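Local coordinates for mitochondrial enolase superfamily member 1 (Homo sapiens, PDB 4A35) that catalyses the magnesium-dependent dehydration of L-fuconate to 2-keto-3-deoxy-L-fuconate, a step in the breakdown of L-fucose, at the interface of chains A and B. Residues are numbered along the deposited sequence; one frame, centred on the assembly and turned at random. Chains: chain A/B, Mitochondrial enolase superfamily member 1.

Contacts 1 and 2 are patches of one two-fold symmetric interface, their C-alpha centres about 20 Å apart. They share no residue, but one chain A loop serves both: A:Asp32 to A:Asp34 in contact 1, A:Met29 in contact 2. Chain A adds the loop after strand 52-58 to contact 1 and those after strands 247-251 and 275-277 to contact 2. Chain B brings B:Gln101 and 3-10 helix 102-105, then the B:Tyr155 loop and helix 311-319. The shared loop lies between A:Asp27 and A:Tyr35, probable substrate-binding residues, so the partner may help order the active site if this dimer is biological.

Contact 1: the interface of chains A and B. Residues chain A 32-34, 59-62; chain B 101-102.
B:Gln101 pushes its side chain between two loops of chain A and meets A:Lys61, A:Asp32 and A:Asp34 with its terminal amide. It loses 129 Å² of surface to the partner, against 53 Å² for A:Lys61. CG stands anti to the carbonyl carbon (chi1 -65°) and the chain runs extended beyond it, which carries the amide deep between the loops. The amide nitrogen NE2 gives a hydrogen bond to the backbone carbonyl O of A:Asp32 at 2.8 Å, and this oxygen lies within 1° of the amide plane. The amide oxygen OE1 accepts a nearly straight bond (172° at H) from the backbone N of A:Lys61, 2.9 Å away. These two bonds should resist an amide flip and outweigh the strain of A:Leu59 O, another acceptor, 3.2 Å from OE1. A weak bond from NE2 to the carboxylate OD2 of A:Asp34 adds to the grip, and water 2 links that oxygen to OE1.

The side chain of A:Lys61 crosses the glutamine at about a right angle, CG lying 3.4 Å from OE1. Next to it, B:Leu102, the first residue of 3-10 helix 102-105, lays methyl CD2 3.4 Å from CA of A:Gly62. Water 1 ties the backbones together: it lies 2.7 Å from the carbonyl O of B:Gln101 and also bonds A:Leu59 N and A:Lys61 O.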
# COMPACT_ATOMS: atom_id res chain seq x y z
N ASP A 32 18.80 -9.83 4.95
CA ASP A 32 19.56 -10.51 3.86
C ASP A 32 19.17 -9.94 2.46
O ASP A 32 18.80 -10.72 1.55
CB ASP A 32 19.22 -12.03 3.94
CG ASP A 32 17.77 -12.46 3.66
OD1 ASP A 32 16.83 -11.55 3.65
OD2 ASP A 32 17.54 -13.67 3.40
N PRO A 33 19.20 -8.61 2.25
CA PRO A 33 18.68 -8.10 0.98
C PRO A 33 19.63 -8.38 -0.17
O PRO A 33 20.84 -8.38 -0.01
CB PRO A 33 18.58 -6.59 1.23
CG PRO A 33 19.66 -6.31 2.24
CD PRO A 33 19.55 -7.50 3.17
N ASP A 34 19.05 -8.57 -1.36
CA ASP A 34 19.75 -8.62 -2.63
C ASP A 34 19.26 -7.39 -3.38
O ASP A 34 18.16 -7.40 -3.97
CB ASP A 34 19.43 -9.94 -3.39
CG ASP A 34 20.09 -11.15 -2.75
OD1 ASP A 34 21.26 -11.05 -2.39
OD2 ASP A 34 19.40 -12.21 -2.63
N LEU A 59 14.39 -5.51 -2.91
CA LEU A 59 15.36 -6.29 -2.16
C LEU A 59 15.57 -7.72 -2.73
O LEU A 59 16.18 -8.55 -2.06
CB LEU A 59 14.95 -6.37 -0.70
CG LEU A 59 14.82 -5.03 0.04
CD1 LEU A 59 14.61 -5.27 1.55
CD2 LEU A 59 16.01 -4.12 -0.26
N GLY A 60 15.16 -7.96 -3.96
CA GLY A 60 15.39 -9.24 -4.59
C GLY A 60 14.10 -9.94 -4.93
O GLY A 60 13.49 -9.66 -5.96
N LYS A 61 13.65 -10.85 -4.03
CA LYS A 61 12.39 -11.52 -4.28
C LYS A 61 11.28 -10.45 -4.40
O LYS A 61 11.27 -9.49 -3.65
CB LYS A 61 12.04 -12.51 -3.14
CG LYS A 61 13.00 -13.72 -3.09
CD LYS A 61 12.66 -14.49 -1.85
CE LYS A 61 13.59 -15.60 -1.49
NZ LYS A 61 14.48 -15.18 -0.38
N GLY A 62 10.43 -10.62 -5.38
CA GLY A 62 9.32 -9.69 -5.64
C GLY A 62 9.58 -8.78 -6.79
O GLY A 62 8.65 -8.16 -7.31
N GLN B 101 12.70 -10.03 2.23
CA GLN B 101 12.81 -9.36 0.93
C GLN B 101 11.43 -8.94 0.38
O GLN B 101 11.29 -7.80 -0.05
CB GLN B 101 13.52 -10.24 -0.10
CG GLN B 101 14.98 -10.50 0.28
CD GLN B 101 15.79 -11.22 -0.77
OE1 GLN B 101 15.30 -11.61 -1.82
NE2 GLN B 101 17.08 -11.39 -0.53
N LEU B 102 10.41 -9.86 0.38
CA LEU B 102 9.11 -9.54 -0.21
C LEU B 102 8.40 -8.42 0.51
O LEU B 102 7.61 -7.72 -0.11
CB LEU B 102 8.18 -10.79 -0.26
CG LEU B 102 8.49 -11.81 -1.33
CD1 LEU B 102 7.65 -13.11 -1.12
CD2 LEU B 102 8.26 -11.24 -2.74
O HOH W 1 11.84 -6.88 -2.57
O HOH W 2 16.92 -12.91 -3.27

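Contact 2: the interface of chains A and B. Residues chain A 29, 254, 256-257, 280-281, 284; chain B 154-155, 312, 315.
The phenol ring of B:Tyr155 lies between A:Ser281 on one face and B:Arg154 of its own chain on the other. The A:Ser281 CB sits over the ring centre, 3.5 Å from the centroid, a CH-pi contact; CG of B:Arg154 covers the opposite centre at the same height. In the ring plane, the edge faces the backbone carbonyls of A:Gln254 and A:Trp256. The guanidinium of B:Arg154 has the tyrosine OH over its rim and meets A:Met29 tip to tip.

Each end of B:Tyr155 is bonded across the interface. Its hydroxyl OH donates to the carbonyl O of A:Gln254 at 2.7 Å, tilted 29° from the carbonyl plane, while water 3 joins OH to the amide OE1 of A:Gln254. The backbone N of B:Tyr155 donates to the carboxylate OD1 of A:Asp257 at 2.8 Å, approaching from above the carboxylate plane. An alanine in place of B:Tyr155 would probably leave the A:Gln254 carbonyl without this donor and a gap beneath A:Ser281.

The ammonium NZ of B:Lys315 forms a salt bridge with A:Asp284 OD2 at 2.7 Å, on the syn side, though 28° out of the carboxylate plane, and also bonds the carbonyl O of B:Tyr155 at 2.8 Å. A bend at chi3 (79°) turns the lysine tip toward this pair, linking helix 311-319 to the tyrosine loop. One turn earlier on that helix, B:Val312 sets methyl CG1 3.7 Å from CB of A:Asp284.

In the modified TIM barrel typical of this family, A:Gln254, A:Trp256 and A:Asp257 lie in the loop after strand 247-251, and A:Thr280, A:Ser281 and A:Asp284 in the one after strand 275-277; the last residues of these strands, A:Asp251 and A:Glu277, bind the catalytic magnesium, and B:Tyr155 reaches the loops from between helices 144-148 and 162-171.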
# COMPACT_ATOMS: atom_id res chain seq x y z
N MET A 29 15.33 -5.26 10.21
CA MET A 29 14.12 -5.77 9.58
C MET A 29 14.43 -6.63 8.33
O MET A 29 13.85 -7.72 8.17
CB MET A 29 13.20 -4.58 9.24
CG MET A 29 11.82 -5.01 8.75
SD MET A 29 10.79 -5.81 10.03
CE MET A 29 10.02 -4.32 10.79
N GLN A 254 11.56 0.36 11.15
CA GLN A 254 10.18 0.01 11.52
C GLN A 254 10.05 -1.08 12.58
O GLN A 254 8.97 -1.62 12.75
CB GLN A 254 9.37 -0.46 10.24
CG GLN A 254 9.60 0.44 9.02
CD GLN A 254 9.23 -0.24 7.70
OE1 GLN A 254 8.86 -1.42 7.65
NE2 GLN A 254 9.37 0.49 6.59
N TRP A 256 9.88 -1.28 15.88
CA TRP A 256 9.23 -1.17 17.17
C TRP A 256 7.77 -0.80 17.17
O TRP A 256 7.28 -0.19 16.22
CB TRP A 256 10.00 -0.10 18.01
CG TRP A 256 11.50 -0.32 18.13
CD1 TRP A 256 12.14 -1.48 18.45
CD2 TRP A 256 12.53 0.69 18.01
NE1 TRP A 256 13.52 -1.27 18.49
CE2 TRP A 256 13.77 0.07 18.30
CE3 TRP A 256 12.52 2.07 17.72
CZ2 TRP A 256 14.99 0.77 18.26
CZ3 TRP A 256 13.71 2.79 17.79
CH2 TRP A 256 14.94 2.13 18.01
N ASP A 257 7.06 -1.23 18.26
CA ASP A 257 5.74 -0.73 18.60
C ASP A 257 5.98 0.66 19.24
O ASP A 257 7.13 1.01 19.55
CB ASP A 257 4.96 -1.71 19.51
CG ASP A 257 4.47 -2.95 18.75
OD1 ASP A 257 4.79 -3.08 17.53
OD2 ASP A 257 3.78 -3.76 19.35
N THR A 280 8.82 3.12 13.87
CA THR A 280 7.71 2.16 13.84
C THR A 280 7.22 2.02 12.39
O THR A 280 7.90 2.51 11.45
CB THR A 280 6.60 2.57 14.85
OG1 THR A 280 5.74 1.47 15.02
CG2 THR A 280 5.78 3.84 14.40
N SER A 281 6.08 1.35 12.23
CA SER A 281 5.39 1.11 10.94
C SER A 281 5.39 2.42 10.08
O SER A 281 5.01 3.48 10.60
CB SER A 281 3.97 0.63 11.18
OG SER A 281 3.21 0.75 9.99
N ASP A 284 2.18 4.37 10.30
CA ASP A 284 1.62 4.87 11.55
C ASP A 284 1.98 6.33 11.76
O ASP A 284 2.96 6.65 12.41
CB ASP A 284 2.11 4.00 12.71
CG ASP A 284 1.21 4.09 13.95
OD1 ASP A 284 0.31 5.02 13.99
OD2 ASP A 284 1.40 3.27 14.85
N ARG B 154 1.72 -7.06 16.16
CA ARG B 154 2.71 -6.00 15.88
C ARG B 154 2.01 -4.70 15.43
O ARG B 154 1.08 -4.74 14.62
CB ARG B 154 3.79 -6.45 14.86
CG ARG B 154 4.85 -5.36 14.67
CD ARG B 154 6.19 -5.90 14.04
NE ARG B 154 5.98 -6.33 12.65
CZ ARG B 154 6.93 -6.80 11.85
NH1 ARG B 154 8.18 -6.99 12.30
NH2 ARG B 154 6.64 -7.17 10.59
N TYR B 155 2.48 -3.57 15.95
CA TYR B 155 2.01 -2.19 15.64
C TYR B 155 0.61 -1.87 16.21
O TYR B 155 0.12 -0.78 15.94
CB TYR B 155 2.02 -1.88 14.15
CG TYR B 155 3.35 -2.17 13.46
CD1 TYR B 155 4.56 -1.77 14.04
CD2 TYR B 155 3.39 -2.88 12.26
CE1 TYR B 155 5.79 -2.02 13.39
CE2 TYR B 155 4.60 -3.12 11.60
CZ TYR B 155 5.80 -2.67 12.16
OH TYR B 155 7.00 -2.91 11.51
N VAL B 312 -2.95 -1.24 10.77
CA VAL B 312 -2.33 0.01 11.28
C VAL B 312 -3.21 1.19 10.87
O VAL B 312 -3.38 2.11 11.64
CB VAL B 312 -0.83 0.16 10.85
CG1 VAL B 312 -0.15 1.44 11.41
CG2 VAL B 312 -0.04 -1.07 11.31
N LYS B 315 -6.35 1.00 13.04
CA LYS B 315 -6.02 1.45 14.39
C LYS B 315 -6.08 2.97 14.49
O LYS B 315 -6.72 3.50 15.39
CB LYS B 315 -4.63 0.94 14.84
CG LYS B 315 -4.17 1.58 16.18
CD LYS B 315 -2.76 1.18 16.51
CE LYS B 315 -1.68 1.96 15.73
NZ LYS B 315 -0.36 1.91 16.45
O HOH W 3 6.57 -2.21 8.91